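Local coordinates for protein nicastrin (Dictyostelium purpureum, PDB 4R12) that probably serves as an essential subunit of gamma-secretase, the complex that cleaves integral membrane proteins such as Notch receptors within the membrane, at residues Ile323-Ile328 with Val398-His403; Leu342-Ala347 with Ile370-Thr375; Pro374-Glu379 with Asp402-Tyr407. All coordinates share one frame; numbering follows the deposited sequence.

Interaction 1 of 3, residues Ile323-Ile328 with Val398-His403; sequences IELNQI and VVITDH
The side chain of Ile400 lies beside that of Leu325, its CD1 4.2 Å from Leu325 CD2, and the same methyl meets Ile323 CG2. Further on, Ile400 CG2 packs against CG2 of Ile328, so this one residue touches three apolar side chains of 323-328. At the start of the pair Ile323 CD1 packs on Val398 CB. The apolar row rests on a parallel strand pairing, Ile323 beside Val398, Glu324 beside Val399 and Leu325 beside Ile400. Three backbone hydrogen bonds hold it: Glu324 N to Val398 O, Ile400 N to Glu324 O at 2.8 Å, and Asn326 N to Ile400 O.

The other face, that of Glu324 and Val399, is more polar. Glu324 CG is anti to the backbone N (chi1 -180°) and the chain runs out extended, bringing OE1 to 3.9 Å from Val399 CG2. Asn326 ND2 donates to Glu324 OE2 at 2.9 Å, approaching from above the carboxylate plane, while Ser385 OG and Ser384 N bind the same buried carboxylate.

Beyond the paired residues Asp402 N makes a weak, bent bond to Gln327 O (2.7 Å, 117° at the hydrogen), and Asp402 OD2 is bonded to Arg330 N. A water donates to Asn326 O, accepts from Gln327 NE2 and lies 2.7 Å from His403 NE2, in the imidazole plane; Asn409 ND2 holds Gln327 OE1, and Tyr405 O holds His403 ND1. Thr401 OG1 accepts from His403 N in an ST turn and is also bonded to His345 NE2.

In the large lobe, which belongs by sequence to the zinc-exopeptidase clan, strand 319-325 lies between strands 214-220 and 397-401. Helix 427-441 covers the Leu325 and Ile400 face through Leu434, and strand 339-347 flanks 397-401 on its other side.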
loop_
_atom_site.group_PDB
_atom_site.type_symbol
_atom_site.label_atom_id
_atom_site.label_comp_id
_atom_site.label_asym_id
_atom_site.label_seq_id
_atom_site.Cartn_x
_atom_site.Cartn_y
_atom_site.Cartn_z
ATOM N N ILE A 323 16.590 -4.482 -8.220
ATOM C CA ILE A 323 15.432 -4.749 -9.054
ATOM C C ILE A 323 14.157 -4.325 -8.300
ATOM O O ILE A 323 13.921 -4.777 -7.178
ATOM C CB ILE A 323 15.335 -6.251 -9.421
ATOM C CG1 ILE A 323 16.688 -6.777 -9.917
ATOM C CG2 ILE A 323 14.241 -6.497 -10.452
ATOM C CD1 ILE A 323 17.111 -6.185 -11.244
ATOM N N GLU A 324 13.343 -3.471 -8.912
ATOM C CA GLU A 324 12.095 -3.050 -8.294
ATOM C C GLU A 324 10.897 -3.420 -9.157
ATOM O O GLU A 324 10.902 -3.218 -10.370
ATOM C CB GLU A 324 12.076 -1.538 -8.034
ATOM C CG GLU A 324 10.762 -1.053 -7.376
ATOM C CD GLU A 324 10.768 0.432 -7.071
ATOM O OE1 GLU A 324 11.815 1.083 -7.318
ATOM O OE2 GLU A 324 9.723 0.957 -6.599
ATOM N N LEU A 325 9.873 -3.967 -8.513
ATOM C CA LEU A 325 8.594 -4.192 -9.163
ATOM C C LEU A 325 7.682 -3.002 -8.864
ATOM O O LEU A 325 7.491 -2.657 -7.713
ATOM C CB LEU A 325 7.962 -5.493 -8.663
ATOM C CG LEU A 325 8.885 -6.707 -8.739
ATOM C CD1 LEU A 325 8.097 -7.939 -8.339
ATOM C CD2 LEU A 325 9.475 -6.859 -10.147
ATOM N N ASN A 326 7.132 -2.362 -9.892
ATOM C CA ASN A 326 6.314 -1.187 -9.627
ATOM C C ASN A 326 5.214 -1.009 -10.662
ATOM O O ASN A 326 5.409 -0.345 -11.695
ATOM C CB ASN A 326 7.196 0.060 -9.562
ATOM C CG ASN A 326 6.510 1.203 -8.823
ATOM O OD1 ASN A 326 5.423 1.627 -9.212
ATOM N ND2 ASN A 326 7.115 1.665 -7.727
ATOM N N GLN A 327 4.063 -1.609 -10.339
ATOM C CA GLN A 327 2.879 -1.771 -11.207
ATOM C C GLN A 327 3.163 -2.696 -12.394
ATOM O O GLN A 327 3.601 -2.250 -13.464
ATOM C CB GLN A 327 2.355 -0.405 -11.681
ATOM C CG GLN A 327 2.086 0.572 -10.532
ATOM C CD GLN A 327 1.152 1.711 -10.934
ATOM O OE1 GLN A 327 -0.067 1.627 -10.754
ATOM N NE2 GLN A 327 1.718 2.765 -11.511
ATOM N N ILE A 328 2.910 -3.992 -12.207
ATOM C CA ILE A 328 3.261 -4.979 -13.240
ATOM C C ILE A 328 2.094 -5.894 -13.618
ATOM O O ILE A 328 2.282 -6.905 -14.316
ATOM C CB ILE A 328 4.470 -5.842 -12.797
ATOM C CG1 ILE A 328 4.158 -6.638 -11.521
ATOM C CG2 ILE A 328 5.723 -4.969 -12.613
ATOM C CD1 ILE A 328 5.249 -7.678 -11.178
ATOM N N VAL A 398 16.992 -1.396 -12.006
ATOM C CA VAL A 398 15.970 -1.709 -12.988
ATOM C C VAL A 398 14.612 -1.659 -12.321
ATOM O O VAL A 398 14.322 -2.458 -11.426
ATOM C CB VAL A 398 16.170 -3.093 -13.619
ATOM C CG1 VAL A 398 15.076 -3.356 -14.649
ATOM C CG2 VAL A 398 17.571 -3.210 -14.261
ATOM N N VAL A 399 13.803 -0.699 -12.743
ATOM C CA VAL A 399 12.430 -0.609 -12.286
ATOM C C VAL A 399 11.539 -1.224 -13.364
ATOM O O VAL A 399 11.528 -0.775 -14.505
ATOM C CB VAL A 399 12.023 0.850 -11.997
ATOM C CG1 VAL A 399 10.605 0.923 -11.464
ATOM C CG2 VAL A 399 13.003 1.481 -11.002
ATOM N N ILE A 400 10.814 -2.272 -13.000
ATOM C CA ILE A 400 9.936 -2.956 -13.937
ATOM C C ILE A 400 8.487 -2.489 -13.759
ATOM O O ILE A 400 7.941 -2.602 -12.671
ATOM C CB ILE A 400 10.007 -4.493 -13.742
ATOM C CG1 ILE A 400 11.462 -4.982 -13.818
ATOM C CG2 ILE A 400 9.117 -5.200 -14.750
ATOM C CD1 ILE A 400 11.616 -6.522 -13.693
ATOM N N THR A 401 7.877 -1.970 -14.826
ATOM C CA THR A 401 6.501 -1.477 -14.772
ATOM C C THR A 401 5.707 -1.949 -15.976
ATOM O O THR A 401 6.257 -2.565 -16.893
ATOM C CB THR A 401 6.429 0.090 -14.752
ATOM O OG1 THR A 401 6.541 0.592 -16.092
ATOM C CG2 THR A 401 7.530 0.701 -13.891
ATOM N N ASP A 402 4.417 -1.623 -15.989
ATOM C CA ASP A 402 3.551 -1.973 -17.110
ATOM C C ASP A 402 3.246 -0.774 -18.008
ATOM O O ASP A 402 2.258 -0.784 -18.756
ATOM C CB ASP A 402 2.243 -2.602 -16.622
ATOM C CG ASP A 402 1.501 -1.732 -15.635
ATOM O OD1 ASP A 402 1.805 -0.514 -15.543
ATOM O OD2 ASP A 402 0.618 -2.285 -14.936
ATOM N N HIS A 403 4.090 0.251 -17.945
ATOM C CA HIS A 403 3.872 1.440 -18.762
ATOM C C HIS A 403 5.183 2.064 -19.229
ATOM O O HIS A 403 6.195 2.044 -18.517
ATOM C CB HIS A 403 3.069 2.484 -17.974
ATOM C CG HIS A 403 3.722 2.876 -16.682
ATOM N ND1 HIS A 403 4.466 4.032 -16.538
ATOM C CD2 HIS A 403 3.785 2.241 -15.489
ATOM C CE1 HIS A 403 4.939 4.097 -15.306
ATOM N NE2 HIS A 403 4.544 3.022 -14.649
HETATM O O HOH W 1 4.727 2.542 -11.967
#

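Interaction 2 of 3, residues Leu342-Ala347 with Ile370-Thr375; sequences LYLHTA and ITFKPT
Strands 339-347 and 370-374 are the two parallel strands of a beta-alpha-beta unit whose connection is helix 352-362. Leu342 pairs with Phe372, Tyr343 with Lys373 and Leu344 with Pro374. Leu342 N binds Thr371 O, Lys373 N binds Leu342 O, and Leu344 N binds Lys373 O, each at 2.9 Å; the segment axes are turned 39° from each other.

On one face two leucines pack against the CD1-CE1 side of the Phe372 ring: Leu342 CB comes to 3.8 Å from CE1 of Phe372, and Leu344 CD2 to 3.7 Å from its CD1. Leu344 also reaches Leu358 of the connecting helix. On the other face Lys373 runs alongside Tyr343, its CB 3.6 Å from Tyr343 CE2, while its extended chain carries NZ on to a salt bridge with Asp334. The carbonyl O of Pro374 lies at the edge of the tyrosine ring, in its plane.

At the end of the pair Thr375 CB sits over one face of His345, 3.4 Å from ND1. The imidazole's NE2 is engaged by His403 O and Thr401 OG1, which should help fix the ring's rotation. Here the strands part, and a water makes only weak bonds to Leu344 O and Thr375 N.

Such pairing of parallel strands, with apolar side chains beneath a connecting helix, is typical of alpha/beta folds.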
loop_
_atom_site.group_PDB
_atom_site.type_symbol
_atom_site.label_atom_id
_atom_site.label_comp_id
_atom_site.label_asym_id
_atom_site.label_seq_id
_atom_site.Cartn_x
_atom_site.Cartn_y
_atom_site.Cartn_z
ATOM N N LEU A 342 5.998 -5.533 -20.591
ATOM C CA LEU A 342 6.427 -4.835 -19.386
ATOM C C LEU A 342 7.587 -3.951 -19.775
ATOM O O LEU A 342 8.324 -4.269 -20.704
ATOM C CB LEU A 342 6.831 -5.808 -18.268
ATOM C CG LEU A 342 5.687 -6.605 -17.638
ATOM C CD1 LEU A 342 6.239 -7.639 -16.620
ATOM C CD2 LEU A 342 4.646 -5.685 -16.962
ATOM N N TYR A 343 7.756 -2.852 -19.055
ATOM C CA TYR A 343 8.711 -1.821 -19.441
ATOM C C TYR A 343 9.833 -1.720 -18.427
ATOM O O TYR A 343 9.614 -1.816 -17.227
ATOM C CB TYR A 343 7.993 -0.481 -19.605
ATOM C CG TYR A 343 7.118 -0.473 -20.831
ATOM C CD1 TYR A 343 5.804 -0.932 -20.780
ATOM C CD2 TYR A 343 7.621 -0.052 -22.059
ATOM C CE1 TYR A 343 5.005 -0.950 -21.925
ATOM C CE2 TYR A 343 6.841 -0.068 -23.197
ATOM C CZ TYR A 343 5.535 -0.512 -23.124
ATOM O OH TYR A 343 4.767 -0.514 -24.267
ATOM N N LEU A 344 11.048 -1.571 -18.928
ATOM C CA LEU A 344 12.225 -1.534 -18.076
ATOM C C LEU A 344 12.747 -0.110 -17.971
ATOM O O LEU A 344 13.225 0.450 -18.956
ATOM C CB LEU A 344 13.314 -2.468 -18.629
ATOM C CG LEU A 344 12.897 -3.942 -18.686
ATOM C CD1 LEU A 344 14.048 -4.794 -19.206
ATOM C CD2 LEU A 344 12.418 -4.454 -17.318
ATOM N N HIS A 345 12.629 0.483 -16.786
ATOM C CA HIS A 345 13.135 1.831 -16.558
ATOM C C HIS A 345 14.422 1.717 -15.768
ATOM O O HIS A 345 14.407 1.273 -14.626
ATOM C CB HIS A 345 12.101 2.686 -15.803
ATOM C CG HIS A 345 10.744 2.669 -16.436
ATOM N ND1 HIS A 345 10.193 3.775 -17.043
ATOM C CD2 HIS A 345 9.843 1.668 -16.585
ATOM C CE1 HIS A 345 9.003 3.463 -17.527
ATOM N NE2 HIS A 345 8.766 2.192 -17.264
ATOM N N THR A 346 15.532 2.128 -16.371
ATOM C CA THR A 346 16.835 1.826 -15.797
ATOM C C THR A 346 17.557 3.072 -15.305
ATOM O O THR A 346 17.320 4.177 -15.795
ATOM C CB THR A 346 17.741 1.085 -16.825
ATOM O OG1 THR A 346 17.897 1.886 -18.002
ATOM C CG2 THR A 346 17.118 -0.243 -17.220
ATOM N N ALA A 347 18.431 2.884 -14.323
ATOM C CA ALA A 347 19.281 3.963 -13.837
ATOM C C ALA A 347 20.539 3.362 -13.231
ATOM O O ALA A 347 20.647 2.144 -13.090
ATOM C CB ALA A 347 18.533 4.822 -12.818
ATOM N N ILE A 370 4.904 -12.778 -22.124
ATOM C CA ILE A 370 5.524 -11.557 -21.636
ATOM C C ILE A 370 6.734 -11.175 -22.484
ATOM O O ILE A 370 7.555 -12.023 -22.837
ATOM C CB ILE A 370 5.962 -11.708 -20.160
ATOM C CG1 ILE A 370 4.746 -11.957 -19.259
ATOM C CG2 ILE A 370 6.755 -10.488 -19.698
ATOM C CD1 ILE A 370 3.761 -10.792 -19.218
ATOM N N THR A 371 6.823 -9.898 -22.829
ATOM C CA THR A 371 8.002 -9.368 -23.491
ATOM C C THR A 371 8.404 -8.066 -22.795
ATOM O O THR A 371 7.559 -7.394 -22.186
ATOM C CB THR A 371 7.748 -9.130 -25.003
ATOM O OG1 THR A 371 8.980 -8.819 -25.660
ATOM C CG2 THR A 371 6.762 -7.984 -25.221
ATOM N N PHE A 372 9.688 -7.721 -22.860
ATOM C CA PHE A 372 10.176 -6.497 -22.227
ATOM C C PHE A 372 10.545 -5.436 -23.262
ATOM O O PHE A 372 11.136 -5.734 -24.306
ATOM C CB PHE A 372 11.380 -6.791 -21.331
ATOM C CG PHE A 372 11.044 -7.598 -20.106
ATOM C CD1 PHE A 372 10.372 -7.018 -19.037
ATOM C CD2 PHE A 372 11.404 -8.932 -20.025
ATOM C CE1 PHE A 372 10.048 -7.760 -17.894
ATOM C CE2 PHE A 372 11.095 -9.681 -18.892
ATOM C CZ PHE A 372 10.415 -9.094 -17.822
ATOM N N LYS A 373 10.178 -4.196 -22.963
ATOM C CA LYS A 373 10.511 -3.058 -23.805
ATOM C C LYS A 373 11.216 -1.977 -23.005
ATOM O O LYS A 373 10.990 -1.830 -21.804
ATOM C CB LYS A 373 9.251 -2.482 -24.456
ATOM C CG LYS A 373 8.766 -3.302 -25.630
ATOM C CD LYS A 373 7.384 -2.873 -26.089
ATOM C CE LYS A 373 6.813 -3.911 -27.053
ATOM N NZ LYS A 373 5.456 -3.541 -27.531
ATOM N N PRO A 374 12.078 -1.207 -23.674
ATOM C CA PRO A 374 12.653 -0.053 -22.990
ATOM C C PRO A 374 11.641 1.079 -22.872
ATOM O O PRO A 374 10.700 1.165 -23.669
ATOM C CB PRO A 374 13.829 0.345 -23.901
ATOM C CG PRO A 374 13.439 -0.154 -25.249
ATOM C CD PRO A 374 12.677 -1.427 -25.005
ATOM N N THR A 375 11.830 1.940 -21.878
ATOM C CA THR A 375 11.055 3.167 -21.808
ATOM C C THR A 375 11.626 4.223 -22.769
ATOM O O THR A 375 12.778 4.120 -23.203
ATOM C CB THR A 375 11.017 3.718 -20.371
ATOM O OG1 THR A 375 10.157 4.856 -20.326
ATOM C CG2 THR A 375 12.418 4.113 -19.886
HETATM O O HOH W 2 14.752 2.219 -21.351
#

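Interaction 3 of 3, residues Pro374-Glu379 with Asp402-Tyr407; sequences PTTQTE and DHDYKY
Thr375 OG1, which donates to Asp404 OD1 in the loop that follows strand 397-401, also accepts from Gln377 N at 3.1 Å. The second bond forms an ST turn that folds the chain just after strand 370-374.

Hydrogen bonds to the Asp404 carboxylate carry the polar part of the contact. Asp404 CG is anti to the backbone N (chi1 170°), which directs the group at the two threonines. OD1 takes two donors: Thr375 OG1, at 2.7 Å and nearly in line with the C-O bond, and Thr376 N, on the syn side but out of the carboxylate plane. OD2 accepts from Thr376 OG1 at 2.7 Å through its syn lone pair. With both oxygens engaged, and from different directions, the carboxylate is held against rotation; three donors of this kind would be expected to stabilise its negative charge.

Within 402-407, His403 ND1 donates to Tyr405 O at 2.7 Å, in a bent bond with the carbonyl oxygen tilted from the imidazole plane. This bond closes the loop that presents Asp404 and Tyr405.

Stacking supplies the rest. The amide of Gln377 lies flat on one face of the Tyr405 ring. Beyond the ring, Tyr405 OH accepts from Glu126 N and the aromatic group meets Trp127 edge-to-face, so the stack sits where the large-lobe loops meet residues 125-127 of the small lobe.

The glutamine chain turns about CB-CG (chi2 -52°), which places CD 3.6 Å from Tyr405 CG. The amide and ring planes are only 4° apart, with Gln377 NE2 3.6 Å above the plane of the Tyr405 ring, over its centre.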
loop_
_atom_site.group_PDB
_atom_site.type_symbol
_atom_site.label_atom_id
_atom_site.label_comp_id
_atom_site.label_asym_id
_atom_site.label_seq_id
_atom_site.Cartn_x
_atom_site.Cartn_y
_atom_site.Cartn_z
ATOM N N PRO A 374 12.078 -1.207 -23.674
ATOM C CA PRO A 374 12.653 -0.053 -22.990
ATOM C C PRO A 374 11.641 1.079 -22.872
ATOM O O PRO A 374 10.700 1.165 -23.669
ATOM C CB PRO A 374 13.829 0.345 -23.901
ATOM C CG PRO A 374 13.439 -0.154 -25.249
ATOM C CD PRO A 374 12.677 -1.427 -25.005
ATOM N N THR A 375 11.830 1.940 -21.878
ATOM C CA THR A 375 11.055 3.167 -21.808
ATOM C C THR A 375 11.626 4.223 -22.769
ATOM O O THR A 375 12.778 4.120 -23.203
ATOM C CB THR A 375 11.017 3.718 -20.371
ATOM O OG1 THR A 375 10.157 4.856 -20.326
ATOM C CG2 THR A 375 12.418 4.113 -19.886
ATOM N N THR A 376 10.805 5.217 -23.118
ATOM C CA THR A 376 11.236 6.349 -23.950
ATOM C C THR A 376 11.442 7.583 -23.073
ATOM O O THR A 376 11.890 8.650 -23.533
ATOM C CB THR A 376 10.204 6.659 -25.061
ATOM O OG1 THR A 376 8.938 6.992 -24.470
ATOM C CG2 THR A 376 10.026 5.454 -25.978
ATOM N N GLN A 377 11.109 7.428 -21.793
ATOM C CA GLN A 377 11.173 8.533 -20.860
ATOM C C GLN A 377 12.582 8.663 -20.302
ATOM O O GLN A 377 13.296 7.671 -20.152
ATOM C CB GLN A 377 10.135 8.336 -19.738
ATOM C CG GLN A 377 8.687 8.339 -20.257
ATOM C CD GLN A 377 8.376 9.574 -21.126
ATOM O OE1 GLN A 377 8.151 9.456 -22.331
ATOM N NE2 GLN A 377 8.355 10.748 -20.509
ATOM N N THR A 378 12.986 9.899 -20.016
ATOM C CA THR A 378 14.337 10.159 -19.531
ATOM C C THR A 378 14.388 10.433 -18.034
ATOM O O THR A 378 15.446 10.778 -17.498
ATOM C CB THR A 378 14.971 11.333 -20.276
ATOM O OG1 THR A 378 14.076 12.452 -20.260
ATOM C CG2 THR A 378 15.253 10.935 -21.711
ATOM N N GLU A 379 13.234 10.306 -17.380
ATOM C CA GLU A 379 13.133 10.335 -15.927
ATOM C C GLU A 379 12.521 9.017 -15.459
ATOM O O GLU A 379 11.596 8.511 -16.094
ATOM C CB GLU A 379 12.272 11.508 -15.444
ATOM C CG GLU A 379 12.790 12.893 -15.804
ATOM C CD GLU A 379 11.929 13.999 -15.203
ATOM O OE1 GLU A 379 10.983 13.679 -14.445
ATOM O OE2 GLU A 379 12.190 15.186 -15.487
ATOM N N ASP A 402 4.417 -1.623 -15.989
ATOM C CA ASP A 402 3.551 -1.973 -17.110
ATOM C C ASP A 402 3.246 -0.774 -18.008
ATOM O O ASP A 402 2.258 -0.784 -18.756
ATOM C CB ASP A 402 2.243 -2.602 -16.622
ATOM C CG ASP A 402 1.501 -1.732 -15.635
ATOM O OD1 ASP A 402 1.805 -0.514 -15.543
ATOM O OD2 ASP A 402 0.618 -2.285 -14.936
ATOM N N HIS A 403 4.090 0.251 -17.945
ATOM C CA HIS A 403 3.872 1.440 -18.762
ATOM C C HIS A 403 5.183 2.064 -19.229
ATOM O O HIS A 403 6.195 2.044 -18.517
ATOM C CB HIS A 403 3.069 2.484 -17.974
ATOM C CG HIS A 403 3.722 2.876 -16.682
ATOM N ND1 HIS A 403 4.466 4.032 -16.538
ATOM C CD2 HIS A 403 3.785 2.241 -15.489
ATOM C CE1 HIS A 403 4.939 4.097 -15.306
ATOM N NE2 HIS A 403 4.544 3.022 -14.649
ATOM N N ASP A 404 5.150 2.648 -20.420
ATOM C CA ASP A 404 6.280 3.430 -20.912
ATOM C C ASP A 404 6.258 4.791 -20.217
ATOM O O ASP A 404 7.125 5.094 -19.383
ATOM C CB ASP A 404 6.217 3.574 -22.434
ATOM C CG ASP A 404 7.230 4.592 -22.977
ATOM O OD1 ASP A 404 8.260 4.831 -22.305
ATOM O OD2 ASP A 404 6.992 5.145 -24.067
ATOM N N TYR A 405 5.266 5.609 -20.547
ATOM C CA TYR A 405 5.093 6.891 -19.862
ATOM C C TYR A 405 3.826 6.854 -18.978
ATOM O O TYR A 405 3.875 6.361 -17.848
ATOM C CB TYR A 405 5.049 8.038 -20.892
ATOM C CG TYR A 405 4.911 9.436 -20.310
ATOM C CD1 TYR A 405 5.121 9.683 -18.960
ATOM C CD2 TYR A 405 4.555 10.514 -21.123
ATOM C CE1 TYR A 405 4.980 10.959 -18.425
ATOM C CE2 TYR A 405 4.412 11.799 -20.599
ATOM C CZ TYR A 405 4.624 12.010 -19.246
ATOM O OH TYR A 405 4.482 13.268 -18.713
ATOM N N LYS A 406 2.710 7.379 -19.486
ATOM C CA LYS A 406 1.430 7.397 -18.759
ATOM C C LYS A 406 1.086 6.024 -18.147
ATOM O O LYS A 406 1.170 4.998 -18.822
ATOM C CB LYS A 406 0.309 7.855 -19.713
ATOM C CG LYS A 406 -1.114 7.632 -19.228
ATOM C CD LYS A 406 -2.156 8.139 -20.263
ATOM C CE LYS A 406 -3.584 8.066 -19.685
ATOM N NZ LYS A 406 -4.504 9.079 -20.281
ATOM N N TYR A 407 0.725 6.017 -16.866
ATOM C CA TYR A 407 0.340 4.785 -16.171
ATOM C C TYR A 407 -0.655 3.952 -16.974
ATOM O O TYR A 407 -1.595 4.493 -17.553
ATOM C CB TYR A 407 -0.299 5.113 -14.807
ATOM C CG TYR A 407 0.644 5.471 -13.674
ATOM C CD1 TYR A 407 2.023 5.315 -13.792
ATOM C CD2 TYR A 407 0.141 5.941 -12.462
ATOM C CE1 TYR A 407 2.874 5.635 -12.728
ATOM C CE2 TYR A 407 0.979 6.256 -11.399
ATOM C CZ TYR A 407 2.345 6.110 -11.541
ATOM O OH TYR A 407 3.169 6.422 -10.477
#

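Interaction 1 is wholly buried, interaction 2 partly so, and interaction 3 lies at the surface. The first two are parallel strand pairings of the large lobe, joined because strands 397-401 and 339-347 are antiparallel neighbours; along the chain, interaction 2 is nested inside the loop closed by interaction 1. Interaction 3 has no strand pairing and ties together the loops that leave strands 370-374 and 397-401, sharing Pro374 and Thr375 with interaction 2 and Asp402 and His403 with interaction 1. Backbone bonds and aliphatic or aromatic packing dominate in the strands, whereas a carboxylate and an amide-ring stack do the work between the loops. His345 bridges all three.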